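Local coordinates for Lin2960 protein (Listeria innocua, PDB 3OOP) that probably binds DNA as a dimeric transcription regulator of the MarR family, although its own target and physiological role are unknown, at residues 6-11 / 133-138; 23-28 / 117-122; 33-38 / 78-83; 44-49 / 55-60. All coordinates share one frame; numbering follows the deposited sequence.

Interaction 1: 6-11 / 133-138; sequences GYYDEI and AILKNI
Tyr-8 meets Leu-135 and Ile-138 in a buried, mainly apolar contact, without a hydrogen bond between the segments, that joins the first and last helices, 2-29 and 125-141, at the end of the subunit remote from its winged-helix domain. A single aromatic side chain spans the gap: the nearest CA atoms, those of Tyr-8 and Leu-135, are 10.3 Å apart, too far for the backbones to touch. With CG of Tyr-8 anti to its own nitrogen (chi1 -171°), the ring reaches straight across to helix 125-141. There the CD2 methyl of Leu-135 lies at the ring edge, near its plane, 3.6 Å from Tyr-8 OH, and the two side chains cross at about a right angle. Ile-138, one helical turn further on, brings CD1, the end of its longer branch, to the same long edge but from the other side of the ring plane, 4.0 Å from Tyr-8 CE1 in an oblique approach. Helices from the two ends of the chain that pack together in this way form the dimerisation domain of MarR-type regulators, and the second subunit is indeed close at hand. The hydroxyl of Tyr-8 is hydrogen-bonded to the backbone oxygen of Val-15 of the second subunit, a polar tie that fixes the far end of the ring. Thr-18 of the second subunit packs on Tyr-8 as well, and Asp-14 of that subunit packs on Leu-135.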
loop_
_atom_site.group_PDB
_atom_site.type_symbol
_atom_site.label_atom_id
_atom_site.label_comp_id
_atom_site.label_asym_id
_atom_site.label_seq_id
_atom_site.Cartn_x
_atom_site.Cartn_y
_atom_site.Cartn_z
ATOM N N GLY A 6 0.170 -1.467 15.870
ATOM C CA GLY A 6 1.186 -0.445 15.636
ATOM C C GLY A 6 2.371 -0.898 14.802
ATOM O O GLY A 6 2.753 -0.208 13.848
ATOM N N TYR A 7 2.959 -2.047 15.146
ATOM C CA TYR A 7 4.102 -2.572 14.393
ATOM C C TYR A 7 3.716 -2.947 12.966
ATOM O O TYR A 7 4.477 -2.699 12.034
ATOM C CB TYR A 7 4.738 -3.791 15.066
ATOM C CG TYR A 7 5.309 -3.541 16.445
ATOM C CD1 TYR A 7 6.310 -2.585 16.653
ATOM C CD2 TYR A 7 4.866 -4.280 17.542
ATOM C CE1 TYR A 7 6.840 -2.362 17.929
ATOM C CE2 TYR A 7 5.389 -4.065 18.817
ATOM C CZ TYR A 7 6.371 -3.107 19.001
ATOM O OH TYR A 7 6.887 -2.902 20.263
ATOM N N TYR A 8 2.552 -3.572 12.803
ATOM C CA TYR A 8 2.076 -3.924 11.477
ATOM C C TYR A 8 1.897 -2.658 10.631
ATOM O O TYR A 8 2.298 -2.615 9.471
ATOM C CB TYR A 8 0.766 -4.709 11.555
ATOM C CG TYR A 8 0.355 -5.266 10.216
ATOM C CD1 TYR A 8 0.689 -6.570 9.853
ATOM C CD2 TYR A 8 -0.319 -4.469 9.284
ATOM C CE1 TYR A 8 0.336 -7.083 8.600
ATOM C CE2 TYR A 8 -0.673 -4.964 8.034
ATOM C CZ TYR A 8 -0.346 -6.271 7.702
ATOM O OH TYR A 8 -0.697 -6.767 6.465
ATOM N N ASP A 9 1.295 -1.630 11.222
ATOM C CA ASP A 9 1.037 -0.371 10.513
ATOM C C ASP A 9 2.320 0.301 10.018
ATOM O O ASP A 9 2.358 0.846 8.901
ATOM C CB ASP A 9 0.220 0.585 11.385
ATOM C CG ASP A 9 -1.227 0.150 11.535
ATOM O OD1 ASP A 9 -1.657 -0.800 10.837
ATOM O OD2 ASP A 9 -1.938 0.754 12.365
ATOM N N GLU A 10 3.366 0.250 10.841
ATOM C CA GLU A 10 4.671 0.747 10.431
ATOM C C GLU A 10 5.188 -0.044 9.219
ATOM O O GLU A 10 5.731 0.545 8.269
ATOM C CB GLU A 10 5.653 0.711 11.609
ATOM C CG GLU A 10 5.344 1.749 12.689
ATOM C CD GLU A 10 6.031 1.459 14.016
ATOM O OE1 GLU A 10 5.669 2.099 15.028
ATOM O OE2 GLU A 10 6.925 0.590 14.057
ATOM N N ILE A 11 4.991 -1.364 9.237
ATOM C CA ILE A 11 5.398 -2.209 8.115
ATOM C C ILE A 11 4.620 -1.877 6.836
ATOM O O ILE A 11 5.223 -1.767 5.764
ATOM C CB ILE A 11 5.270 -3.715 8.429
ATOM C CG1 ILE A 11 6.425 -4.153 9.332
ATOM C CG2 ILE A 11 5.295 -4.520 7.133
ATOM C CD1 ILE A 11 6.196 -5.482 10.033
ATOM N N ALA A 133 4.487 -15.925 4.943
ATOM C CA ALA A 133 3.886 -16.890 5.876
ATOM C C ALA A 133 3.131 -16.213 7.023
ATOM O O ALA A 133 2.061 -16.685 7.417
ATOM C CB ALA A 133 4.926 -17.829 6.426
ATOM N N ILE A 134 3.702 -15.127 7.552
ATOM C CA ILE A 134 3.070 -14.355 8.619
ATOM C C ILE A 134 1.753 -13.759 8.110
ATOM O O ILE A 134 0.740 -13.769 8.824
ATOM C CB ILE A 134 4.008 -13.234 9.147
ATOM C CG1 ILE A 134 5.265 -13.833 9.795
ATOM C CG2 ILE A 134 3.283 -12.326 10.130
ATOM C CD1 ILE A 134 4.976 -14.860 10.872
ATOM N N LEU A 135 1.769 -13.244 6.880
ATOM C CA LEU A 135 0.542 -12.682 6.282
ATOM C C LEU A 135 -0.509 -13.777 6.102
ATOM O O LEU A 135 -1.695 -13.558 6.364
ATOM C CB LEU A 135 0.825 -11.982 4.944
ATOM C CG LEU A 135 1.778 -10.784 4.992
ATOM C CD1 LEU A 135 2.070 -10.243 3.587
ATOM C CD2 LEU A 135 1.267 -9.682 5.910
ATOM N N LYS A 136 -0.078 -14.962 5.680
ATOM C CA LYS A 136 -0.999 -16.102 5.607
ATOM C C LYS A 136 -1.591 -16.478 6.983
ATOM O O LYS A 136 -2.792 -16.793 7.075
ATOM C CB LYS A 136 -0.358 -17.308 4.911
ATOM C CG LYS A 136 -1.348 -18.461 4.696
ATOM C CD LYS A 136 -1.108 -19.236 3.396
ATOM C CE LYS A 136 -1.791 -18.530 2.222
ATOM N NZ LYS A 136 -2.459 -19.491 1.299
ATOM N N ASN A 137 -0.752 -16.440 8.024
ATOM C CA ASN A 137 -1.178 -16.696 9.402
ATOM C C ASN A 137 -2.307 -15.744 9.812
ATOM O O ASN A 137 -3.371 -16.180 10.264
ATOM C CB ASN A 137 -0.007 -16.545 10.387
ATOM C CG ASN A 137 1.076 -17.599 10.196
ATOM O OD1 ASN A 137 0.857 -18.627 9.558
ATOM N ND2 ASN A 137 2.257 -17.337 10.758
ATOM N N ILE A 138 -2.060 -14.447 9.638
ATOM C CA ILE A 138 -3.040 -13.405 9.985
ATOM C C ILE A 138 -4.319 -13.616 9.175
ATOM O O ILE A 138 -5.416 -13.692 9.746
ATOM C CB ILE A 138 -2.470 -11.987 9.783
ATOM C CG1 ILE A 138 -1.259 -11.768 10.703
ATOM C CG2 ILE A 138 -3.544 -10.933 10.079
ATOM C CD1 ILE A 138 -0.421 -10.547 10.350
#

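Interaction 2: 23-28 / 117-122; sequences HLFLMR and EKMFAG
CG stands opposite the backbone nitrogen in both Phe-25 (chi1 -178°) and selenomethionine Met-119 (chi1 -167°), and the two side chains point across at each other between helix 2-29 and the C-terminal end of helix 99-119. The result is a Met-aromatic contact within the helical part of a MarR-type fold, where the N-terminal helix runs beside the long helix that follows the wing. SE of Met-119 lies 5.3 Å from the centroid of the Phe-25 ring and 67° off its normal, an oblique position. The two chains run antiparallel alongside one another, and the selenium comes within 4.1 Å of Phe-25 CD2. Phe-120, next in sequence, is the first residue to leave helical geometry, so the contact occupies the last turn of its helix. Ser-115 of helix 99-119 touches both Phe-25 and Leu-26, while Ile-142 of the second subunit packs on Phe-25 and Met-119, placing the cluster at the dimer interface. Leu-26 crosses Met-119 at about a right angle, its branched end set against the bend at chi3: SE is 4.0 Å from Leu-26 CG, and the terminal CE of Met-119 is 3.9 Å from Leu-26 CD1.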
loop_
_atom_site.group_PDB
_atom_site.type_symbol
_atom_site.label_atom_id
_atom_site.label_comp_id
_atom_site.label_asym_id
_atom_site.label_seq_id
_atom_site.Cartn_x
_atom_site.Cartn_y
_atom_site.Cartn_z
ATOM N N HIS A 23 11.362 1.542 -7.326
ATOM C CA HIS A 23 11.049 1.920 -8.696
ATOM C C HIS A 23 11.869 3.128 -9.185
ATOM O O HIS A 23 12.397 3.119 -10.296
ATOM C CB HIS A 23 9.564 2.190 -8.864
ATOM C CG HIS A 23 9.188 2.524 -10.271
ATOM N ND1 HIS A 23 9.294 1.616 -11.303
ATOM C CD2 HIS A 23 8.720 3.669 -10.819
ATOM C CE1 HIS A 23 8.896 2.186 -12.427
ATOM N NE2 HIS A 23 8.543 3.431 -12.159
ATOM N N LEU A 24 11.975 4.163 -8.357
ATOM C CA LEU A 24 12.804 5.318 -8.691
ATOM C C LEU A 24 14.265 4.934 -8.921
ATOM O O LEU A 24 14.901 5.444 -9.852
ATOM C CB LEU A 24 12.687 6.412 -7.615
ATOM C CG LEU A 24 11.317 7.096 -7.474
ATOM C CD1 LEU A 24 11.286 7.979 -6.228
ATOM C CD2 LEU A 24 10.969 7.906 -8.724
ATOM N N PHE A 25 14.788 4.030 -8.089
ATOM C CA PHE A 25 16.174 3.568 -8.189
ATOM C C PHE A 25 16.449 2.877 -9.522
ATOM O O PHE A 25 17.441 3.172 -10.203
ATOM C CB PHE A 25 16.484 2.606 -7.038
ATOM C CG PHE A 25 17.901 2.118 -7.016
ATOM C CD1 PHE A 25 18.929 2.958 -6.616
ATOM C CD2 PHE A 25 18.208 0.806 -7.379
ATOM C CE1 PHE A 25 20.250 2.502 -6.569
ATOM C CE2 PHE A 25 19.517 0.339 -7.334
ATOM C CZ PHE A 25 20.546 1.193 -6.930
ATOM N N LEU A 26 15.562 1.964 -9.898
ATOM C CA LEU A 26 15.681 1.281 -11.185
ATOM C C LEU A 26 15.565 2.240 -12.352
ATOM O O LEU A 26 16.271 2.085 -13.348
ATOM C CB LEU A 26 14.651 0.168 -11.303
ATOM C CG LEU A 26 14.826 -0.965 -10.288
ATOM C CD1 LEU A 26 13.777 -2.033 -10.555
ATOM C CD2 LEU A 26 16.248 -1.579 -10.336
HETATM N N MSE A 27 14.698 3.235 -12.233
HETATM C CA MSE A 27 14.566 4.222 -13.313
HETATM C C MSE A 27 15.793 5.121 -13.404
HETATM O O MSE A 27 16.210 5.472 -14.509
HETATM C CB MSE A 27 13.252 5.004 -13.215
HETATM C CG MSE A 27 12.013 4.163 -13.623
HETATM SE SE MSE A 27 12.201 3.100 -15.292
HETATM C CE MSE A 27 12.939 1.402 -14.624
ATOM N N ARG A 28 16.411 5.439 -12.266
ATOM C CA ARG A 28 17.670 6.219 -12.261
ATOM C C ARG A 28 18.811 5.506 -12.974
ATOM O O ARG A 28 19.693 6.150 -13.559
ATOM C CB ARG A 28 18.116 6.578 -10.838
ATOM C CG ARG A 28 17.305 7.670 -10.215
ATOM C CD ARG A 28 18.058 8.400 -9.108
ATOM N NE ARG A 28 18.364 7.553 -7.955
ATOM C CZ ARG A 28 17.483 7.184 -7.026
ATOM N NH1 ARG A 28 16.211 7.554 -7.115
ATOM N NH2 ARG A 28 17.877 6.424 -6.015
ATOM N N GLU A 117 19.855 -6.403 -8.698
ATOM C CA GLU A 117 20.730 -7.225 -7.846
ATOM C C GLU A 117 21.282 -6.407 -6.677
ATOM O O GLU A 117 21.351 -6.905 -5.546
ATOM C CB GLU A 117 21.875 -7.846 -8.654
ATOM C CG GLU A 117 21.420 -8.936 -9.621
ATOM C CD GLU A 117 22.512 -9.384 -10.592
ATOM O OE1 GLU A 117 23.674 -8.915 -10.490
ATOM O OE2 GLU A 117 22.201 -10.221 -11.465
ATOM N N LYS A 118 21.670 -5.158 -6.947
ATOM C CA LYS A 118 22.195 -4.263 -5.910
ATOM C C LYS A 118 21.138 -3.949 -4.859
ATOM O O LYS A 118 21.418 -3.947 -3.668
ATOM C CB LYS A 118 22.729 -2.964 -6.513
ATOM C CG LYS A 118 23.978 -3.118 -7.363
ATOM C CD LYS A 118 24.545 -1.756 -7.801
ATOM C CE LYS A 118 25.379 -1.098 -6.695
ATOM N NZ LYS A 118 26.023 0.185 -7.148
HETATM N N MSE A 119 19.920 -3.706 -5.325
HETATM C CA MSE A 119 18.776 -3.403 -4.484
HETATM C C MSE A 119 18.511 -4.513 -3.462
HETATM O O MSE A 119 18.175 -4.238 -2.300
HETATM C CB MSE A 119 17.569 -3.280 -5.401
HETATM C CG MSE A 119 16.346 -2.699 -4.832
HETATM SE SE MSE A 119 15.431 -1.997 -6.422
HETATM C CE MSE A 119 14.628 -3.640 -7.079
ATOM N N PHE A 120 18.646 -5.760 -3.915
ATOM C CA PHE A 120 18.360 -6.925 -3.083
ATOM C C PHE A 120 19.585 -7.565 -2.430
ATOM O O PHE A 120 19.478 -8.643 -1.847
ATOM C CB PHE A 120 17.571 -7.966 -3.873
ATOM C CG PHE A 120 16.137 -7.591 -4.094
ATOM C CD1 PHE A 120 15.207 -7.696 -3.059
ATOM C CD2 PHE A 120 15.707 -7.134 -5.341
ATOM C CE1 PHE A 120 13.868 -7.336 -3.260
ATOM C CE2 PHE A 120 14.363 -6.782 -5.550
ATOM C CZ PHE A 120 13.447 -6.886 -4.516
ATOM N N ALA A 121 20.729 -6.894 -2.501
ATOM C CA ALA A 121 21.943 -7.380 -1.847
ATOM C C ALA A 121 21.701 -7.739 -0.375
ATOM O O ALA A 121 21.195 -6.924 0.392
ATOM C CB ALA A 121 23.088 -6.353 -1.990
ATOM N N GLY A 122 22.044 -8.971 0.003
ATOM C CA GLY A 122 21.867 -9.430 1.383
ATOM C C GLY A 122 20.459 -9.868 1.751
ATOM O O GLY A 122 20.218 -10.301 2.879
#

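Interaction 3: 33-38 / 78-83; sequences YDVTPE and KELIVR
The charged part of this contact is a salt bridge between Asp-34 and Lys-78, which joins the turn leading into helix 37-49 to the turn between helix 65-77 and strand 81-84, within the winged helix-turn-helix domain of the MarR family. Lys-78, its chain extended beyond CG, reaches out to Asp-34 and places NZ 3.0 Å from Asp-34 OD2. The ammonium group meets that oxygen from above the carboxylate, 56° out of its plane. Its NZ is also hydrogen-bonded to Gln-39 OE1, an oxygen that accepts the backbone N-H of Thr-36 too; the lysine is thereby tied to the start of helix 37-49 as well as to the preceding turn.

Helix capping shapes both turns. Thr-36 occupies the N-cap of helix 37-49 and uses its side chain to cap a backbone nitrogen, whereas Glu-79, with positive phi, closes helix 65-77 in a Schellman motif.

Apolar packing lies beneath the ion pair. Val-35, buried, also rests on Trp-40 and Leu-43 of helix 37-49. One of its methyls lies alongside the end of the Leu-80 side chain, with Val-35 CG2 3.9 Å from Leu-80 CD1.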
loop_
_atom_site.group_PDB
_atom_site.type_symbol
_atom_site.label_atom_id
_atom_site.label_comp_id
_atom_site.label_asym_id
_atom_site.label_seq_id
_atom_site.Cartn_x
_atom_site.Cartn_y
_atom_site.Cartn_z
ATOM N N TYR A 33 20.234 7.090 -20.703
ATOM C CA TYR A 33 19.989 6.470 -22.003
ATOM C C TYR A 33 18.947 7.233 -22.822
ATOM O O TYR A 33 18.147 7.989 -22.268
ATOM C CB TYR A 33 19.607 5.000 -21.816
ATOM C CG TYR A 33 20.793 4.188 -21.354
ATOM C CD1 TYR A 33 21.572 3.484 -22.274
ATOM C CD2 TYR A 33 21.164 4.157 -20.006
ATOM C CE1 TYR A 33 22.673 2.745 -21.863
ATOM C CE2 TYR A 33 22.271 3.425 -19.582
ATOM C CZ TYR A 33 23.014 2.721 -20.520
ATOM O OH TYR A 33 24.113 1.995 -20.115
ATOM N N ASP A 34 18.966 7.035 -24.139
ATOM C CA ASP A 34 18.098 7.795 -25.045
ATOM C C ASP A 34 16.621 7.451 -24.827
ATOM O O ASP A 34 15.752 8.313 -24.903
ATOM C CB ASP A 34 18.509 7.571 -26.505
ATOM C CG ASP A 34 17.550 8.224 -27.491
ATOM O OD1 ASP A 34 17.604 9.461 -27.638
ATOM O OD2 ASP A 34 16.743 7.499 -28.120
ATOM N N VAL A 35 16.348 6.192 -24.520
ATOM C CA VAL A 35 14.994 5.734 -24.187
ATOM C C VAL A 35 14.544 6.243 -22.804
ATOM O O VAL A 35 15.225 5.985 -21.808
ATOM C CB VAL A 35 14.940 4.180 -24.267
ATOM C CG1 VAL A 35 13.626 3.636 -23.762
ATOM C CG2 VAL A 35 15.192 3.715 -25.708
ATOM N N THR A 36 13.408 6.956 -22.751
ATOM C CA THR A 36 12.798 7.465 -21.494
ATOM C C THR A 36 12.028 6.382 -20.695
ATOM O O THR A 36 11.678 5.348 -21.257
ATOM C CB THR A 36 11.829 8.634 -21.775
ATOM O OG1 THR A 36 10.630 8.139 -22.389
ATOM C CG2 THR A 36 12.479 9.697 -22.667
ATOM N N PRO A 37 11.753 6.623 -19.386
ATOM C CA PRO A 37 11.021 5.639 -18.559
ATOM C C PRO A 37 9.703 5.117 -19.156
ATOM O O PRO A 37 9.468 3.907 -19.140
ATOM C CB PRO A 37 10.726 6.407 -17.264
ATOM C CG PRO A 37 11.773 7.413 -17.177
ATOM C CD PRO A 37 12.263 7.738 -18.566
ATOM N N GLU A 38 8.859 6.014 -19.670
ATOM C CA GLU A 38 7.577 5.607 -20.256
ATOM C C GLU A 38 7.771 4.837 -21.570
ATOM O O GLU A 38 7.016 3.913 -21.881
ATOM C CB GLU A 38 6.625 6.808 -20.431
ATOM C CG GLU A 38 7.031 7.800 -21.522
ATOM C CD GLU A 38 5.984 8.879 -21.796
ATOM O OE1 GLU A 38 6.299 9.799 -22.579
ATOM O OE2 GLU A 38 4.865 8.818 -21.237
ATOM N N LYS A 78 11.897 6.250 -33.713
ATOM C CA LYS A 78 13.238 5.865 -33.254
ATOM C C LYS A 78 13.722 4.557 -33.890
ATOM O O LYS A 78 14.849 4.125 -33.629
ATOM C CB LYS A 78 13.307 5.767 -31.723
ATOM C CG LYS A 78 13.123 7.104 -30.991
ATOM C CD LYS A 78 13.355 6.991 -29.489
ATOM C CE LYS A 78 13.499 8.376 -28.856
ATOM N NZ LYS A 78 13.907 8.333 -27.410
ATOM N N GLU A 79 12.865 3.941 -34.705
ATOM C CA GLU A 79 13.155 2.688 -35.417
ATOM C C GLU A 79 13.475 1.533 -34.472
ATOM O O GLU A 79 14.310 0.680 -34.782
ATOM C CB GLU A 79 14.285 2.881 -36.433
ATOM C CG GLU A 79 14.202 4.205 -37.191
ATOM C CD GLU A 79 15.238 4.318 -38.284
ATOM O OE1 GLU A 79 16.295 4.933 -38.045
ATOM O OE2 GLU A 79 14.996 3.786 -39.384
ATOM N N LEU A 80 12.795 1.509 -33.327
ATOM C CA LEU A 80 13.016 0.475 -32.308
ATOM C C LEU A 80 11.970 -0.626 -32.422
ATOM O O LEU A 80 12.177 -1.750 -31.962
ATOM C CB LEU A 80 13.010 1.091 -30.896
ATOM C CG LEU A 80 14.095 2.160 -30.668
ATOM C CD1 LEU A 80 13.936 2.878 -29.316
ATOM C CD2 LEU A 80 15.486 1.559 -30.821
ATOM N N ILE A 81 10.844 -0.303 -33.040
ATOM C CA ILE A 81 9.771 -1.280 -33.216
ATOM C C ILE A 81 9.223 -1.195 -34.637
ATOM O O ILE A 81 9.493 -0.231 -35.365
ATOM C CB ILE A 81 8.622 -1.097 -32.177
ATOM C CG1 ILE A 81 7.913 0.255 -32.375
ATOM C CG2 ILE A 81 9.161 -1.276 -30.734
ATOM C CD1 ILE A 81 6.625 0.425 -31.528
ATOM N N VAL A 82 8.464 -2.211 -35.022
ATOM C CA VAL A 82 7.807 -2.229 -36.314
ATOM C C VAL A 82 6.338 -2.572 -36.080
ATOM O O VAL A 82 6.008 -3.337 -35.162
ATOM C CB VAL A 82 8.538 -3.193 -37.299
ATOM C CG1 VAL A 82 8.403 -4.648 -36.866
ATOM C CG2 VAL A 82 8.066 -2.993 -38.729
ATOM N N ARG A 83 5.459 -1.965 -36.873
ATOM C CA ARG A 83 4.024 -2.197 -36.771
ATOM C C ARG A 83 3.552 -2.840 -38.071
ATOM O O ARG A 83 3.651 -2.231 -39.133
ATOM C CB ARG A 83 3.285 -0.879 -36.500
ATOM C CG ARG A 83 1.767 -1.018 -36.328
ATOM C CD ARG A 83 1.162 0.158 -35.547
ATOM N NE ARG A 83 1.404 1.448 -36.199
ATOM C CZ ARG A 83 1.228 2.635 -35.616
ATOM N NH1 ARG A 83 0.817 2.717 -34.355
ATOM N NH2 ARG A 83 1.475 3.749 -36.296
#

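Interaction 4: 44-49 / 55-60; sequences EGIEAN and KEIALW
Ile-57 and Trp-60, one turn apart on helix 54-61, make the contact with helix 37-49; the short segments run at 114° to each other, with axes 10.0 Å apart at closest approach. Ile-57 comes first. Its CD1 methyl presses on the backbone of helix 37-49, 3.5 Å from Gly-45 C, where the missing side chain of the glycine lets the Ile-57 methyl and the Trp-60 indole sit directly on the backbone: the CA atoms of Gly-45 and Ile-57 are the nearest pair, 6.5 Å apart. The same methyl touches Ile-46 CG1 at 3.8 Å, the two isoleucine side chains crossing at about a right angle, and Val-68 of helix 65-77 also packs on Ile-57.

Trp-60 follows as a knob in a hole formed by Glu-44, Gly-45, Ala-48 and Asn-49. A chi1 of -176° swings the indole away from its own backbone nitrogen and over helix 37-49, where NE1 comes within 3.5 Å of Gly-45 CA. The amide of Asn-49 stands steeply on the indole, 76° from its plane, with ND2 3.3 Å above the centre of one face. A nearly straight 2.8 Å hydrogen bond from Asn-49 ND2 to Gly-45 O, in the carbonyl plane and on a lone pair, holds that amide in place. At the ring edge, an in-plane water weakly accepts from Trp-60 NE1. Helix 37-49 thus packs against the first helix of the helix-turn-helix pair 54-61 and 65-77, as in the winged-helix domain of MarR-type regulators.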
loop_
_atom_site.group_PDB
_atom_site.type_symbol
_atom_site.label_atom_id
_atom_site.label_comp_id
_atom_site.label_asym_id
_atom_site.label_seq_id
_atom_site.Cartn_x
_atom_site.Cartn_y
_atom_site.Cartn_z
ATOM N N GLU A 44 9.728 -2.674 -23.116
ATOM C CA GLU A 44 9.827 -3.880 -22.285
ATOM C C GLU A 44 8.618 -4.794 -22.498
ATOM O O GLU A 44 8.756 -6.019 -22.607
ATOM C CB GLU A 44 9.953 -3.472 -20.803
ATOM C CG GLU A 44 9.540 -4.531 -19.780
ATOM C CD GLU A 44 9.097 -3.921 -18.458
ATOM O OE1 GLU A 44 7.958 -4.195 -18.024
ATOM O OE2 GLU A 44 9.874 -3.158 -17.853
ATOM N N GLY A 45 7.427 -4.190 -22.532
ATOM C CA GLY A 45 6.189 -4.936 -22.750
ATOM C C GLY A 45 6.161 -5.575 -24.120
ATOM O O GLY A 45 5.737 -6.712 -24.272
ATOM N N ILE A 46 6.602 -4.830 -25.129
ATOM C CA ILE A 46 6.704 -5.379 -26.481
ATOM C C ILE A 46 7.703 -6.540 -26.531
ATOM O O ILE A 46 7.380 -7.612 -27.045
ATOM C CB ILE A 46 7.015 -4.286 -27.540
ATOM C CG1 ILE A 46 5.876 -3.258 -27.586
ATOM C CG2 ILE A 46 7.197 -4.918 -28.923
ATOM C CD1 ILE A 46 6.150 -2.009 -28.451
ATOM N N GLU A 47 8.896 -6.343 -25.972
ATOM C CA GLU A 47 9.899 -7.419 -25.937
ATOM C C GLU A 47 9.325 -8.665 -25.278
ATOM O O GLU A 47 9.530 -9.758 -25.771
ATOM C CB GLU A 47 11.187 -6.976 -25.220
ATOM C CG GLU A 47 12.385 -7.955 -25.378
ATOM C CD GLU A 47 12.270 -9.226 -24.539
ATOM O OE1 GLU A 47 11.687 -9.179 -23.426
ATOM O OE2 GLU A 47 12.777 -10.283 -25.000
ATOM N N ALA A 48 8.593 -8.496 -24.178
ATOM C CA ALA A 48 8.101 -9.644 -23.407
ATOM C C ALA A 48 6.971 -10.408 -24.104
ATOM O O ALA A 48 6.707 -11.573 -23.771
ATOM C CB ALA A 48 7.667 -9.196 -22.010
ATOM N N ASN A 49 6.324 -9.759 -25.074
ATOM C CA ASN A 49 5.103 -10.279 -25.702
ATOM C C ASN A 49 5.051 -10.337 -27.232
ATOM O O ASN A 49 4.043 -10.782 -27.788
ATOM C CB ASN A 49 3.910 -9.440 -25.249
ATOM C CG ASN A 49 3.611 -9.589 -23.786
ATOM O OD1 ASN A 49 2.923 -10.525 -23.376
ATOM N ND2 ASN A 49 4.108 -8.653 -22.986
ATOM N N LYS A 55 -3.660 -2.676 -28.335
ATOM C CA LYS A 55 -4.633 -2.902 -27.273
ATOM C C LYS A 55 -4.018 -3.641 -26.072
ATOM O O LYS A 55 -4.167 -3.204 -24.931
ATOM C CB LYS A 55 -5.856 -3.659 -27.807
ATOM C CG LYS A 55 -6.861 -4.010 -26.726
ATOM C CD LYS A 55 -7.745 -5.173 -27.134
ATOM C CE LYS A 55 -8.198 -5.953 -25.902
ATOM N NZ LYS A 55 -9.290 -5.287 -25.125
ATOM N N GLU A 56 -3.322 -4.753 -26.331
ATOM C CA GLU A 56 -2.731 -5.548 -25.254
ATOM C C GLU A 56 -1.562 -4.866 -24.536
ATOM O O GLU A 56 -1.323 -5.141 -23.365
ATOM C CB GLU A 56 -2.323 -6.942 -25.751
ATOM C CG GLU A 56 -3.501 -7.894 -26.037
ATOM C CD GLU A 56 -4.304 -8.277 -24.796
ATOM O OE1 GLU A 56 -3.726 -8.323 -23.683
ATOM O OE2 GLU A 56 -5.524 -8.546 -24.934
ATOM N N ILE A 57 -0.837 -3.987 -25.227
ATOM C CA ILE A 57 0.232 -3.230 -24.563
ATOM C C ILE A 57 -0.316 -2.263 -23.517
ATOM O O ILE A 57 0.270 -2.109 -22.441
ATOM C CB ILE A 57 1.177 -2.505 -25.561
ATOM C CG1 ILE A 57 2.213 -3.485 -26.088
ATOM C CG2 ILE A 57 1.933 -1.353 -24.883
ATOM C CD1 ILE A 57 3.172 -4.027 -24.996
ATOM N N ALA A 58 -1.443 -1.625 -23.847
ATOM C CA ALA A 58 -2.154 -0.760 -22.911
ATOM C C ALA A 58 -2.468 -1.509 -21.619
ATOM O O ALA A 58 -2.160 -1.033 -20.529
ATOM C CB ALA A 58 -3.431 -0.233 -23.554
ATOM N N LEU A 59 -3.054 -2.701 -21.751
ATOM C CA LEU A 59 -3.368 -3.550 -20.597
ATOM C C LEU A 59 -2.112 -3.949 -19.817
ATOM O O LEU A 59 -2.076 -3.861 -18.584
ATOM C CB LEU A 59 -4.138 -4.794 -21.051
ATOM C CG LEU A 59 -5.673 -4.772 -21.078
ATOM C CD1 LEU A 59 -6.256 -3.671 -21.972
ATOM C CD2 LEU A 59 -6.197 -6.141 -21.507
ATOM N N TRP A 60 -1.076 -4.369 -20.542
ATOM C CA TRP A 60 0.192 -4.764 -19.936
ATOM C C TRP A 60 0.830 -3.634 -19.133
ATOM O O TRP A 60 1.307 -3.853 -18.025
ATOM C CB TRP A 60 1.167 -5.256 -21.018
ATOM C CG TRP A 60 2.466 -5.770 -20.482
ATOM C CD1 TRP A 60 3.584 -5.041 -20.199
ATOM C CD2 TRP A 60 2.786 -7.130 -20.174
ATOM N NE1 TRP A 60 4.582 -5.863 -19.728
ATOM C CE2 TRP A 60 4.117 -7.150 -19.699
ATOM C CE3 TRP A 60 2.069 -8.332 -20.235
ATOM C CZ2 TRP A 60 4.761 -8.334 -19.307
ATOM C CZ3 TRP A 60 2.705 -9.513 -19.835
ATOM C CH2 TRP A 60 4.039 -9.499 -19.382
HETATM O O HOH W 1 6.230 -3.004 -19.268
#

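Overall arrangement
The four contacts fall into two groups, one in the dimerising helices and one in the winged-helix domain. Interaction 1 joins the terminal helices, and the other three contacts all fall between its segments in sequence, interaction 4 innermost. Interactions 1 and 2 share helix 2-29, lie 24 Å apart between centres and both touch the second subunit, so they belong to the dimerising part. Interactions 3 and 4 share helix 37-49 in the winged-helix domain, with centres 13 Å apart, and meet where Ile-81 packs on Ile-46. Interaction 2 reaches that domain through Met-27 on Pro-37. Interactions 1 and 3, 41 Å apart between centres, lie on opposite sides of the chain's centre, consistent with separate dimerisation and probable DNA-binding regions.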